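Local structure of Mll2253 protein (Mesorhizobium loti, 3Q63) at residues V13-S18 with K134-L139; E36-N41 with P129-K134; H19-L24 with T102-R107; T73-W78 with V92-L97. The protein is of unknown function but belongs to the AHA1 family of Bet v 1-like proteins, many relatives of which bind small hydrophobic ligands. All blocks are in the same frame, centred on the assembly; numbering follows the deposited sequence.

Contact 1: V13-S18 with K134-L139; sequences VERQIS and KLEQLL
Ile17, near the end of strand 9-17, reaches across to Leu135, Glu136 and Leu139 of helix 118-141, and its branches divide the work. CB carries CG2, which lies anti to the backbone N and meets Leu139 CD1 at 3.7 Å, the two side chains crossing at about a right angle. The other branch starts at CG1, 4.3 Å from Glu136 OE2. With chi2 extended (-180°), CD1 continues to Leu135 CD2, a looser apolar touch at 4.3 Å. Beside this greasy patch runs a polar seam. Glu136, extended beyond CG, brings its carboxylate beside the strand end, where OE2 accepts a 2.7 Å hydrogen bond from a water that in turn takes the N-H of Ser18. Its OE1 faces Arg15, whose CD is 4.1 Å away, while the guanidinium turns back so that NH1 donates to Glu14 O over 2.9 Å. An alanine in place of Arg15 would probably leave Glu14 O without this donor and Glu136 without its nearby positive charge, and bare parts of Pro129 and Phe132. Residues 13-17 and 134-139 run almost parallel, 11° apart, joined by apolar packing inside and at the margin by a water bridge and perhaps a weak attraction between charges that do not touch.

Contact 2: E36-N41 with P129-K134; sequences EWLMKN and PQFFEK
Leu38 lowers CD1 onto the face of the Phe131 ring, 3.5 Å from the centroid and only 6° off the normal, a CH-pi contact placed over the centre of the ring. This is the tight part of the joint. Next to it, Trp37 presses CB against the helix backbone, 3.6 Å from Lys134 C. Its chi1 of 58° sets CG between the backbone N and the carbonyl carbon, and the indole meets Phe131 CB at its edge, in plane, with CE3 4.0 Å from that atom. The indole NE1 is bonded to Ala27 O, which fixes how the ring is turned. Packing thins toward Met39, present as selenomethionine, whose CE reaches Phe131 CZ at 3.9 Å and which also packs on Trp57 of the second subunit. The polar side is different in kind: the exposed Lys134 bends at chi3, and its NZ donates over 2.7 Å to a water that bonds in turn to Trp37 O and, at 3.1 Å, to Leu38 O. Two carbonyls leaving helix 31-37 thus share one solvent link to the lysine. Such seating of a short helix and its exit loop against the long C-terminal helix belongs to the helix-grip fold of Bet v 1-like proteins.

Contact 3: H19-L24 with T102-R107; sequences HPPEKL and TGTHLR
His19 meets the start of strand 103-113 through its backbone, its carbonyl O accepting a 2.7 Å hydrogen bond from Thr104 OG1. The hydroxyl lies in the carbonyl plane, at a C=O...donor angle of 145°. The CB bond of His19 points away from the strand, and NE2 is hydrogen-bonded to Asp140 OD1 on helix 118-141. Opposite the His19 backbone stands Gly103, where a beta carbon would come within 2.8 Å of His19 N; these backbone angles would also crowd it onto the carbonyl O of the residue before, a place that suits only glycine. Pro20 follows at the N-cap position of helix 21-29. A proline cannot cap with its side chain, but its carbonyl opens the helix by accepting from Leu24 N at 3.3 Å. Pro21 starts the first turn and crosses Thr104 at about a right angle: its CD is 3.3 Å from OG1, while its CB touches CG2 at 4.0 Å. Thr104 has its CG2 anti to the backbone N, which points that methyl to the helix, where Leu24 CD1 packs on it at 4.0 Å and also reaches Leu106 CB. One threonine therefore serves two chemistries: the methyl joins the apolar packing beneath the sheet, and the buried hydroxyl satisfies a carbonyl in the turn before the helix. Because OG1 also sits beside the N-terminal end of that helix, it may be polarised slightly by the helix dipole.

Contact 4: T73-W78 with V92-L97; sequences TLSYTW and VVTFTL
Val93 fits its CG2 obliquely against Trp78, nearest CE3 at 3.6 Å and close also to CB and CD2, while Tyr76 pushes CE2 in at the edge of the same indole, in its plane. The tyrosine fills the hollow between Trp78 and Phe95. Its chi1 of 47° puts CG in the crowded position between the backbone N and the carbonyl carbon, and its hydroxyl lies at the rim of Phe95, 3.4 Å from CE2. The two rings are tilted by 51°. An alanine at Tyr76 would probably open a gap between Trp78 and Phe95 and leave Phe51, whose ring meets the tyrosine ring edge-to-face, without its partner. The backbones beneath form an antiparallel hairpin with a long connection, part of the curved sheet of the Bet v 1-like fold; Leu74 with Phe95 and Tyr76 with Val93 are its hydrogen-bonded pairs, Phe95 N reaching Leu74 O over 2.7 Å. Leu74 adds a shallower bump, its CD2 4.3 Å from Phe95 CD2. On the reverse face the relief is low: Thr73 and Thr94 touch methyl to methyl at 3.9 Å, Ser75 OG and Thr94 OG1 share a hydrogen bond of 2.9 Å, and Val92 CG1 comes to 3.2 Å from Ser75 OG. Trp78 NE1 is hydrogen-bonded to Trp57 O of the second subunit.

From the N terminus, strand 9-17 enters contact 1, whose loop closes only when helix 118-141 returns near the C terminus, so the other three lie nested within it. Helix 21-29 then opens contact 3, closed by strand 103-113, the sheet neighbour of strand 9-17. The end of helix 31-37 opens contact 2, which helix 118-141 closes further on; contacts 2 and 3 therefore cross along the chain. Contact 4, the shortest loop, pairs strands 73-77 and 92-100 and nests inside both. Contacts 1 and 2 share Lys134, and Phe132 of the long helix touches both Leu106 and Phe95, tying helix to sheet between contacts 2, 3 and 4.

Contact 1: V13-S18 with K134-L139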
loop_
_atom_site.group_PDB
_atom_site.type_symbol
_atom_site.label_atom_id
_atom_site.label_comp_id
_atom_site.label_asym_id
_atom_site.label_seq_id
_atom_site.Cartn_x
_atom_site.Cartn_y
_atom_site.Cartn_z
ATOM N N VAL B 13 11.013 1.494 15.801
ATOM C CA VAL B 13 12.053 1.247 14.816
ATOM C C VAL B 13 13.065 2.390 14.919
ATOM O O VAL B 13 12.687 3.562 14.981
ATOM C CB VAL B 13 11.476 1.181 13.378
ATOM C CG1 VAL B 13 12.594 0.955 12.376
ATOM C CG2 VAL B 13 10.458 0.039 13.273
ATOM N N GLU B 14 14.349 2.046 14.967
ATOM C CA GLU B 14 15.406 3.053 15.083
ATOM C C GLU B 14 16.438 2.861 13.981
ATOM O O GLU B 14 16.672 1.744 13.523
ATOM C CB GLU B 14 16.071 2.957 16.461
ATOM C CG GLU B 14 15.082 3.039 17.623
ATOM C CD GLU B 14 15.754 3.064 18.987
ATOM O OE1 GLU B 14 16.190 4.146 19.415
ATOM O OE2 GLU B 14 15.844 1.998 19.635
ATOM N N ARG B 15 17.059 3.956 13.564
ATOM C CA ARG B 15 18.035 3.909 12.497
ATOM C C ARG B 15 19.034 5.038 12.657
ATOM O O ARG B 15 18.677 6.128 13.106
ATOM C CB ARG B 15 17.338 4.056 11.133
ATOM C CG ARG B 15 16.419 2.889 10.713
ATOM C CD ARG B 15 17.177 1.839 9.904
ATOM N NE ARG B 15 16.312 0.769 9.401
ATOM C CZ ARG B 15 15.786 -0.195 10.154
ATOM N NH1 ARG B 15 16.032 -0.238 11.456
ATOM N NH2 ARG B 15 15.011 -1.122 9.605
ATOM N N GLN B 16 20.286 4.771 12.308
ATOM C CA GLN B 16 21.324 5.795 12.364
ATOM C C GLN B 16 21.441 6.257 10.917
ATOM O O GLN B 16 21.759 5.459 10.033
ATOM C CB GLN B 16 22.653 5.196 12.840
ATOM C CG GLN B 16 23.834 6.154 12.770
ATOM C CD GLN B 16 23.614 7.422 13.579
ATOM O OE1 GLN B 16 23.320 7.378 14.779
ATOM N NE2 GLN B 16 23.767 8.564 12.925
ATOM N N ILE B 17 21.169 7.533 10.675
ATOM C CA ILE B 17 21.219 8.085 9.324
ATOM C C ILE B 17 22.409 9.018 9.147
ATOM O O ILE B 17 22.593 9.961 9.920
ATOM C CB ILE B 17 19.913 8.854 8.992
ATOM C CG1 ILE B 17 18.711 7.909 9.127
ATOM C CG2 ILE B 17 19.981 9.422 7.579
ATOM C CD1 ILE B 17 17.368 8.554 8.813
ATOM N N SER B 18 23.211 8.739 8.122
ATOM C CA SER B 18 24.408 9.517 7.821
ATOM C C SER B 18 24.123 10.831 7.096
ATOM O O SER B 18 24.749 11.142 6.079
ATOM C CB SER B 18 25.375 8.678 6.981
ATOM O OG SER B 18 25.894 7.600 7.737
ATOM N N LYS B 134 13.981 3.110 1.948
ATOM C CA LYS B 134 13.745 4.010 0.823
ATOM C C LYS B 134 14.043 5.452 1.222
ATOM O O LYS B 134 14.370 6.275 0.374
ATOM C CB LYS B 134 12.299 3.877 0.326
ATOM C CG LYS B 134 11.986 2.503 -0.261
ATOM C CD LYS B 134 10.542 2.387 -0.736
ATOM C CE LYS B 134 10.251 3.296 -1.916
ATOM N NZ LYS B 134 8.844 3.132 -2.397
ATOM N N LEU B 135 13.935 5.750 2.516
ATOM C CA LEU B 135 14.218 7.090 3.009
ATOM C C LEU B 135 15.722 7.342 2.917
ATOM O O LEU B 135 16.159 8.396 2.452
ATOM C CB LEU B 135 13.753 7.246 4.461
ATOM C CG LEU B 135 14.227 8.502 5.205
ATOM C CD1 LEU B 135 13.734 9.741 4.483
ATOM C CD2 LEU B 135 13.709 8.489 6.646
ATOM N N GLU B 136 16.512 6.366 3.352
ATOM C CA GLU B 136 17.964 6.491 3.300
ATOM C C GLU B 136 18.464 6.530 1.866
ATOM O O GLU B 136 19.447 7.209 1.556
ATOM C CB GLU B 136 18.619 5.340 4.055
ATOM C CG GLU B 136 18.494 5.482 5.553
ATOM C CD GLU B 136 19.213 4.388 6.301
ATOM O OE1 GLU B 136 18.703 3.249 6.328
ATOM O OE2 GLU B 136 20.302 4.666 6.849
ATOM N N GLN B 137 17.778 5.802 0.995
ATOM C CA GLN B 137 18.127 5.760 -0.422
ATOM C C GLN B 137 17.907 7.147 -1.026
ATOM O O GLN B 137 18.732 7.642 -1.791
ATOM C CB GLN B 137 17.255 4.724 -1.139
ATOM C CG GLN B 137 17.320 4.800 -2.658
ATOM C CD GLN B 137 16.415 3.782 -3.338
ATOM O OE1 GLN B 137 15.218 3.691 -3.039
ATOM N NE2 GLN B 137 16.981 3.016 -4.266
ATOM N N LEU B 138 16.783 7.762 -0.673
ATOM C CA LEU B 138 16.447 9.094 -1.161
ATOM C C LEU B 138 17.495 10.117 -0.721
ATOM O O LEU B 138 17.988 10.896 -1.536
ATOM C CB LEU B 138 15.072 9.514 -0.642
ATOM C CG LEU B 138 14.653 10.960 -0.905
ATOM C CD1 LEU B 138 14.485 11.171 -2.396
ATOM C CD2 LEU B 138 13.356 11.273 -0.165
ATOM N N LEU B 139 17.826 10.110 0.569
ATOM C CA LEU B 139 18.809 11.036 1.117
ATOM C C LEU B 139 20.175 10.899 0.437
ATOM O O LEU B 139 20.903 11.886 0.295
ATOM C CB LEU B 139 18.941 10.829 2.635
ATOM C CG LEU B 139 17.703 11.218 3.467
ATOM C CD1 LEU B 139 17.940 10.943 4.956
ATOM C CD2 LEU B 139 17.414 12.701 3.255
HETATM O O HOH W 1 21.680 6.898 6.139
#

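Contact 2: E36-N41 with P129-K134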
loop_
_atom_site.group_PDB
_atom_site.type_symbol
_atom_site.label_atom_id
_atom_site.label_comp_id
_atom_site.label_asym_id
_atom_site.label_seq_id
_atom_site.Cartn_x
_atom_site.Cartn_y
_atom_site.Cartn_z
ATOM N N GLU B 36 8.278 10.090 -2.055
ATOM C CA GLU B 36 9.421 9.360 -2.591
ATOM C C GLU B 36 9.779 8.105 -1.790
ATOM O O GLU B 36 10.179 7.098 -2.366
ATOM C CB GLU B 36 10.629 10.298 -2.659
ATOM C CG GLU B 36 11.518 10.083 -3.860
ATOM C CD GLU B 36 10.746 10.117 -5.169
ATOM O OE1 GLU B 36 10.094 11.146 -5.460
ATOM O OE2 GLU B 36 10.781 9.103 -5.901
ATOM N N TRP B 37 9.648 8.163 -0.468
ATOM C CA TRP B 37 9.969 7.005 0.360
ATOM C C TRP B 37 8.732 6.391 0.993
ATOM O O TRP B 37 8.741 5.228 1.394
ATOM C CB TRP B 37 10.969 7.369 1.462
ATOM C CG TRP B 37 10.514 8.454 2.390
ATOM C CD1 TRP B 37 10.670 9.801 2.214
ATOM C CD2 TRP B 37 9.815 8.290 3.629
ATOM N NE1 TRP B 37 10.112 10.485 3.265
ATOM C CE2 TRP B 37 9.581 9.584 4.149
ATOM C CE3 TRP B 37 9.362 7.178 4.351
ATOM C CZ2 TRP B 37 8.913 9.797 5.354
ATOM C CZ3 TRP B 37 8.692 7.392 5.558
ATOM C CH2 TRP B 37 8.476 8.694 6.045
ATOM N N LEU B 38 7.665 7.175 1.087
ATOM C CA LEU B 38 6.427 6.683 1.669
ATOM C C LEU B 38 5.423 6.495 0.534
ATOM O O LEU B 38 5.418 5.454 -0.122
ATOM C CB LEU B 38 5.912 7.680 2.705
ATOM C CG LEU B 38 4.761 7.189 3.572
ATOM C CD1 LEU B 38 5.204 5.991 4.422
ATOM C CD2 LEU B 38 4.304 8.323 4.454
HETATM N N MSE B 39 4.580 7.500 0.305
HETATM C CA MSE B 39 3.603 7.465 -0.783
HETATM C C MSE B 39 2.843 8.784 -0.867
HETATM O O MSE B 39 3.049 9.687 -0.054
HETATM C CB MSE B 39 2.616 6.300 -0.602
HETATM C CG MSE B 39 1.634 6.465 0.547
HETATM SE SE MSE B 39 0.656 4.826 0.963
HETATM C CE MSE B 39 1.873 4.039 2.251
ATOM N N LYS B 40 1.979 8.876 -1.876
ATOM C CA LYS B 40 1.145 10.042 -2.142
ATOM C C LYS B 40 0.575 10.603 -0.846
ATOM O O LYS B 40 0.083 9.856 -0.001
ATOM C CB LYS B 40 -0.005 9.639 -3.063
ATOM C CG LYS B 40 -0.428 10.685 -4.081
ATOM C CD LYS B 40 -0.898 11.973 -3.448
ATOM C CE LYS B 40 -1.440 12.924 -4.518
ATOM N NZ LYS B 40 -2.587 12.322 -5.268
ATOM N N ASN B 41 0.622 11.922 -0.698
ATOM C CA ASN B 41 0.131 12.550 0.515
ATOM C C ASN B 41 -0.024 14.048 0.336
ATOM O O ASN B 41 0.527 14.632 -0.596
ATOM C CB ASN B 41 1.126 12.335 1.643
ATOM C CG ASN B 41 2.421 13.087 1.407
ATOM O OD1 ASN B 41 3.260 12.672 0.601
ATOM N ND2 ASN B 41 2.580 14.218 2.090
ATOM N N PRO B 129 10.759 -0.701 8.384
ATOM C CA PRO B 129 12.151 -0.893 7.974
ATOM C C PRO B 129 12.264 -0.688 6.457
ATOM O O PRO B 129 13.274 -0.182 5.959
ATOM C CB PRO B 129 12.429 -2.332 8.401
ATOM C CG PRO B 129 11.605 -2.454 9.651
ATOM C CD PRO B 129 10.300 -1.831 9.212
ATOM N N GLN B 130 11.218 -1.078 5.731
ATOM C CA GLN B 130 11.188 -0.918 4.280
ATOM C C GLN B 130 11.081 0.569 3.934
ATOM O O GLN B 130 11.754 1.048 3.030
ATOM C CB GLN B 130 10.000 -1.685 3.684
ATOM C CG GLN B 130 10.014 -3.180 4.005
ATOM C CD GLN B 130 8.728 -3.883 3.609
ATOM O OE1 GLN B 130 7.634 -3.498 4.037
ATOM N NE2 GLN B 130 8.851 -4.932 2.795
ATOM N N PHE B 131 10.237 1.299 4.656
ATOM C CA PHE B 131 10.080 2.727 4.397
ATOM C C PHE B 131 11.393 3.466 4.677
ATOM O O PHE B 131 11.815 4.315 3.889
ATOM C CB PHE B 131 8.962 3.326 5.260
ATOM C CG PHE B 131 7.567 2.943 4.823
ATOM C CD1 PHE B 131 7.199 2.976 3.479
ATOM C CD2 PHE B 131 6.601 2.609 5.767
ATOM C CE1 PHE B 131 5.892 2.687 3.084
ATOM C CE2 PHE B 131 5.288 2.319 5.386
ATOM C CZ PHE B 131 4.934 2.359 4.039
ATOM N N PHE B 132 12.047 3.142 5.790
ATOM C CA PHE B 132 13.302 3.800 6.137
ATOM C C PHE B 132 14.418 3.481 5.150
ATOM O O PHE B 132 15.320 4.290 4.943
ATOM C CB PHE B 132 13.724 3.427 7.558
ATOM C CG PHE B 132 12.836 4.009 8.621
ATOM C CD1 PHE B 132 12.066 5.141 8.362
ATOM C CD2 PHE B 132 12.809 3.460 9.897
ATOM C CE1 PHE B 132 11.280 5.720 9.362
ATOM C CE2 PHE B 132 12.029 4.031 10.903
ATOM C CZ PHE B 132 11.265 5.163 10.636
ATOM N N GLU B 133 14.358 2.298 4.546
ATOM C CA GLU B 133 15.354 1.915 3.554
ATOM C C GLU B 133 15.218 2.864 2.367
ATOM O O GLU B 133 16.213 3.373 1.845
ATOM C CB GLU B 133 15.129 0.474 3.092
ATOM C CG GLU B 133 15.737 -0.562 4.008
ATOM C CD GLU B 133 17.221 -0.753 3.759
ATOM O OE1 GLU B 133 17.988 0.235 3.857
ATOM O OE2 GLU B 133 17.626 -1.900 3.462
ATOM N N LYS B 134 13.981 3.110 1.948
ATOM C CA LYS B 134 13.745 4.010 0.823
ATOM C C LYS B 134 14.043 5.452 1.222
ATOM O O LYS B 134 14.370 6.275 0.374
ATOM C CB LYS B 134 12.299 3.877 0.326
ATOM C CG LYS B 134 11.986 2.503 -0.261
ATOM C CD LYS B 134 10.542 2.387 -0.736
ATOM C CE LYS B 134 10.251 3.296 -1.916
ATOM N NZ LYS B 134 8.844 3.132 -2.397
HETATM O O HOH W 2 7.451 3.094 -0.028
#

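Contact 3: H19-L24 with T102-R107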
loop_
_atom_site.group_PDB
_atom_site.type_symbol
_atom_site.label_atom_id
_atom_site.label_comp_id
_atom_site.label_asym_id
_atom_site.label_seq_id
_atom_site.Cartn_x
_atom_site.Cartn_y
_atom_site.Cartn_z
ATOM N N HIS B 19 23.171 11.593 7.623
ATOM C CA HIS B 19 22.800 12.876 7.055
ATOM C C HIS B 19 22.421 13.787 8.211
ATOM O O HIS B 19 22.013 13.317 9.272
ATOM C CB HIS B 19 21.619 12.715 6.089
ATOM C CG HIS B 19 21.947 11.896 4.882
ATOM N ND1 HIS B 19 22.561 12.429 3.768
ATOM C CD2 HIS B 19 21.824 10.568 4.643
ATOM C CE1 HIS B 19 22.805 11.465 2.899
ATOM N NE2 HIS B 19 22.370 10.325 3.406
ATOM N N PRO B 20 22.584 15.103 8.028
ATOM C CA PRO B 20 22.251 16.080 9.068
ATOM C C PRO B 20 20.755 16.105 9.333
ATOM O O PRO B 20 19.958 15.802 8.445
ATOM C CB PRO B 20 22.779 17.397 8.496
ATOM C CG PRO B 20 22.740 17.175 7.016
ATOM C CD PRO B 20 23.233 15.756 6.880
ATOM N N PRO B 21 20.358 16.463 10.563
ATOM C CA PRO B 21 18.943 16.525 10.949
ATOM C C PRO B 21 18.062 17.369 10.019
ATOM O O PRO B 21 16.945 16.965 9.686
ATOM C CB PRO B 21 18.996 17.067 12.384
ATOM C CG PRO B 21 20.275 17.860 12.405
ATOM C CD PRO B 21 21.221 16.975 11.642
ATOM N N GLU B 22 18.566 18.519 9.579
ATOM C CA GLU B 22 17.790 19.387 8.689
ATOM C C GLU B 22 17.346 18.706 7.398
ATOM O O GLU B 22 16.223 18.909 6.932
ATOM C CB GLU B 22 18.584 20.648 8.342
ATOM C CG GLU B 22 18.861 21.520 9.538
ATOM C CD GLU B 22 19.926 20.928 10.437
ATOM O OE1 GLU B 22 19.896 21.208 11.660
ATOM O OE2 GLU B 22 20.800 20.196 9.913
ATOM N N LYS B 23 18.239 17.911 6.822
ATOM C CA LYS B 23 17.962 17.186 5.590
ATOM C C LYS B 23 16.912 16.108 5.862
ATOM O O LYS B 23 15.945 15.962 5.115
ATOM C CB LYS B 23 19.257 16.550 5.080
ATOM C CG LYS B 23 19.114 15.644 3.878
ATOM C CD LYS B 23 19.349 16.401 2.589
ATOM C CE LYS B 23 20.318 15.646 1.689
ATOM N NZ LYS B 23 21.664 15.553 2.331
ATOM N N LEU B 24 17.109 15.359 6.938
ATOM C CA LEU B 24 16.167 14.311 7.316
ATOM C C LEU B 24 14.804 14.963 7.550
ATOM O O LEU B 24 13.786 14.490 7.053
ATOM C CB LEU B 24 16.630 13.623 8.607
ATOM C CG LEU B 24 16.351 12.129 8.803
ATOM C CD1 LEU B 24 16.498 11.796 10.274
ATOM C CD2 LEU B 24 14.945 11.764 8.322
ATOM N N THR B 102 28.032 11.821 13.249
ATOM C CA THR B 102 28.047 11.451 11.836
ATOM C C THR B 102 26.714 11.685 11.119
ATOM O O THR B 102 26.595 11.419 9.923
ATOM C CB THR B 102 28.455 9.959 11.628
ATOM O OG1 THR B 102 27.461 9.099 12.198
ATOM C CG2 THR B 102 29.794 9.673 12.291
ATOM N N GLY B 103 25.710 12.172 11.840
ATOM C CA GLY B 103 24.433 12.424 11.198
ATOM C C GLY B 103 23.257 12.636 12.127
ATOM O O GLY B 103 23.235 13.575 12.922
ATOM N N THR B 104 22.274 11.747 12.035
ATOM C CA THR B 104 21.084 11.870 12.854
ATOM C C THR B 104 20.506 10.520 13.217
ATOM O O THR B 104 20.349 9.650 12.361
ATOM C CB THR B 104 19.987 12.639 12.119
ATOM O OG1 THR B 104 20.559 13.771 11.450
ATOM C CG2 THR B 104 18.938 13.117 13.105
ATOM N N HIS B 105 20.186 10.346 14.491
ATOM C CA HIS B 105 19.587 9.103 14.933
ATOM C C HIS B 105 18.067 9.303 14.889
ATOM O O HIS B 105 17.536 10.231 15.497
ATOM C CB HIS B 105 20.058 8.761 16.348
ATOM C CG HIS B 105 19.356 7.585 16.949
ATOM N ND1 HIS B 105 18.084 7.666 17.474
ATOM C CD2 HIS B 105 19.739 6.294 17.093
ATOM C CE1 HIS B 105 17.716 6.479 17.917
ATOM N NE2 HIS B 105 18.702 5.627 17.697
ATOM N N LEU B 106 17.380 8.433 14.155
ATOM C CA LEU B 106 15.932 8.516 14.002
ATOM C C LEU B 106 15.190 7.381 14.709
ATOM O O LEU B 106 15.546 6.213 14.558
ATOM C CB LEU B 106 15.560 8.491 12.509
ATOM C CG LEU B 106 14.064 8.452 12.175
ATOM C CD1 LEU B 106 13.418 9.742 12.641
ATOM C CD2 LEU B 106 13.838 8.257 10.678
ATOM N N ARG B 107 14.168 7.734 15.484
ATOM C CA ARG B 107 13.343 6.746 16.170
ATOM C C ARG B 107 11.912 6.963 15.708
ATOM O O ARG B 107 11.450 8.102 15.617
ATOM C CB ARG B 107 13.394 6.925 17.690
ATOM C CG ARG B 107 12.601 5.862 18.456
ATOM C CD ARG B 107 12.647 6.087 19.964
ATOM N NE ARG B 107 11.866 7.254 20.361
ATOM C CZ ARG B 107 11.841 7.754 21.592
ATOM N NH1 ARG B 107 12.558 7.187 22.554
ATOM N NH2 ARG B 107 11.099 8.823 21.861
#

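Contact 4: T73-W78 with V92-L97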
loop_
_atom_site.group_PDB
_atom_site.type_symbol
_atom_site.label_atom_id
_atom_site.label_comp_id
_atom_site.label_asym_id
_atom_site.label_seq_id
_atom_site.Cartn_x
_atom_site.Cartn_y
_atom_site.Cartn_z
ATOM N N THR B 73 11.070 16.765 16.532
ATOM C CA THR B 73 9.946 15.852 16.700
ATOM C C THR B 73 8.797 16.104 15.729
ATOM O O THR B 73 8.499 17.245 15.373
ATOM C CB THR B 73 9.372 15.942 18.134
ATOM O OG1 THR B 73 10.436 15.808 19.083
ATOM C CG2 THR B 73 8.355 14.840 18.374
ATOM N N LEU B 74 8.145 15.023 15.318
ATOM C CA LEU B 74 7.013 15.099 14.417
ATOM C C LEU B 74 6.061 13.949 14.722
ATOM O O LEU B 74 6.465 12.788 14.734
ATOM C CB LEU B 74 7.477 15.016 12.961
ATOM C CG LEU B 74 6.381 14.951 11.888
ATOM C CD1 LEU B 74 5.486 16.178 11.974
ATOM C CD2 LEU B 74 7.024 14.851 10.515
ATOM N N SER B 75 4.800 14.267 14.975
ATOM C CA SER B 75 3.820 13.227 15.260
ATOM C C SER B 75 2.504 13.499 14.563
ATOM O O SER B 75 2.104 14.651 14.395
ATOM C CB SER B 75 3.580 13.111 16.769
ATOM O OG SER B 75 2.558 12.168 17.049
ATOM N N TYR B 76 1.848 12.425 14.137
ATOM C CA TYR B 76 0.550 12.510 13.484
ATOM C C TYR B 76 -0.196 11.190 13.573
ATOM O O TYR B 76 0.428 10.126 13.720
ATOM C CB TYR B 76 0.669 12.942 12.008
ATOM C CG TYR B 76 1.704 12.241 11.139
ATOM C CD1 TYR B 76 2.923 12.856 10.851
ATOM C CD2 TYR B 76 1.431 11.011 10.532
ATOM C CE1 TYR B 76 3.844 12.276 9.974
ATOM C CE2 TYR B 76 2.345 10.419 9.653
ATOM C CZ TYR B 76 3.549 11.059 9.378
ATOM O OH TYR B 76 4.454 10.487 8.504
ATOM N N THR B 77 -1.526 11.262 13.507
ATOM C CA THR B 77 -2.360 10.065 13.562
ATOM C C THR B 77 -2.172 9.292 12.269
ATOM O O THR B 77 -1.812 9.855 11.232
ATOM C CB THR B 77 -3.872 10.396 13.703
ATOM O OG1 THR B 77 -4.242 11.348 12.697
ATOM C CG2 THR B 77 -4.193 10.955 15.089
ATOM N N TRP B 78 -2.437 7.998 12.357
ATOM C CA TRP B 78 -2.283 7.065 11.252
ATOM C C TRP B 78 -3.450 6.109 11.457
ATOM O O TRP B 78 -3.311 5.073 12.113
ATOM C CB TRP B 78 -0.933 6.376 11.434
ATOM C CG TRP B 78 -0.526 5.401 10.411
ATOM C CD1 TRP B 78 -1.017 4.138 10.230
ATOM C CD2 TRP B 78 0.552 5.551 9.486
ATOM N NE1 TRP B 78 -0.299 3.491 9.254
ATOM C CE2 TRP B 78 0.669 4.337 8.782
ATOM C CE3 TRP B 78 1.434 6.597 9.187
ATOM C CZ2 TRP B 78 1.638 4.137 7.795
ATOM C CZ3 TRP B 78 2.399 6.400 8.206
ATOM C CH2 TRP B 78 2.493 5.177 7.521
ATOM N N VAL B 92 -0.841 6.398 16.516
ATOM C CA VAL B 92 -0.065 7.624 16.462
ATOM C C VAL B 92 1.371 7.282 16.083
ATOM O O VAL B 92 1.995 6.413 16.694
ATOM C CB VAL B 92 -0.038 8.357 17.824
ATOM C CG1 VAL B 92 0.869 9.574 17.735
ATOM C CG2 VAL B 92 -1.441 8.773 18.213
ATOM N N VAL B 93 1.880 7.967 15.068
ATOM C CA VAL B 93 3.242 7.772 14.606
ATOM C C VAL B 93 4.044 8.995 15.041
ATOM O O VAL B 93 3.667 10.119 14.723
ATOM C CB VAL B 93 3.310 7.663 13.056
ATOM C CG1 VAL B 93 4.764 7.698 12.596
ATOM C CG2 VAL B 93 2.650 6.364 12.581
ATOM N N THR B 94 5.134 8.781 15.775
ATOM C CA THR B 94 5.975 9.891 16.234
ATOM C C THR B 94 7.434 9.654 15.845
ATOM O O THR B 94 8.001 8.601 16.137
ATOM C CB THR B 94 5.886 10.080 17.783
ATOM O OG1 THR B 94 4.538 10.398 18.156
ATOM C CG2 THR B 94 6.805 11.218 18.237
ATOM N N PHE B 95 8.033 10.634 15.171
ATOM C CA PHE B 95 9.435 10.549 14.750
ATOM C C PHE B 95 10.262 11.403 15.699
ATOM O O PHE B 95 9.848 12.503 16.064
ATOM C CB PHE B 95 9.617 11.097 13.329
ATOM C CG PHE B 95 8.860 10.338 12.280
ATOM C CD1 PHE B 95 9.390 9.175 11.719
ATOM C CD2 PHE B 95 7.606 10.775 11.862
ATOM C CE1 PHE B 95 8.679 8.460 10.754
ATOM C CE2 PHE B 95 6.884 10.067 10.898
ATOM C CZ PHE B 95 7.423 8.907 10.344
ATOM N N THR B 96 11.420 10.899 16.105
ATOM C CA THR B 96 12.294 11.647 16.999
ATOM C C THR B 96 13.689 11.691 16.384
ATOM O O THR B 96 14.298 10.652 16.108
ATOM C CB THR B 96 12.343 11.006 18.410
ATOM O OG1 THR B 96 11.013 10.937 18.940
ATOM C CG2 THR B 96 13.203 11.846 19.361
ATOM N N LEU B 97 14.166 12.908 16.136
ATOM C CA LEU B 97 15.472 13.127 15.536
ATOM C C LEU B 97 16.462 13.566 16.609
ATOM O O LEU B 97 16.212 14.521 17.348
ATOM C CB LEU B 97 15.385 14.197 14.435
ATOM C CG LEU B 97 14.597 13.840 13.170
ATOM C CD1 LEU B 97 13.115 13.683 13.501
ATOM C CD2 LEU B 97 14.788 14.915 12.124
#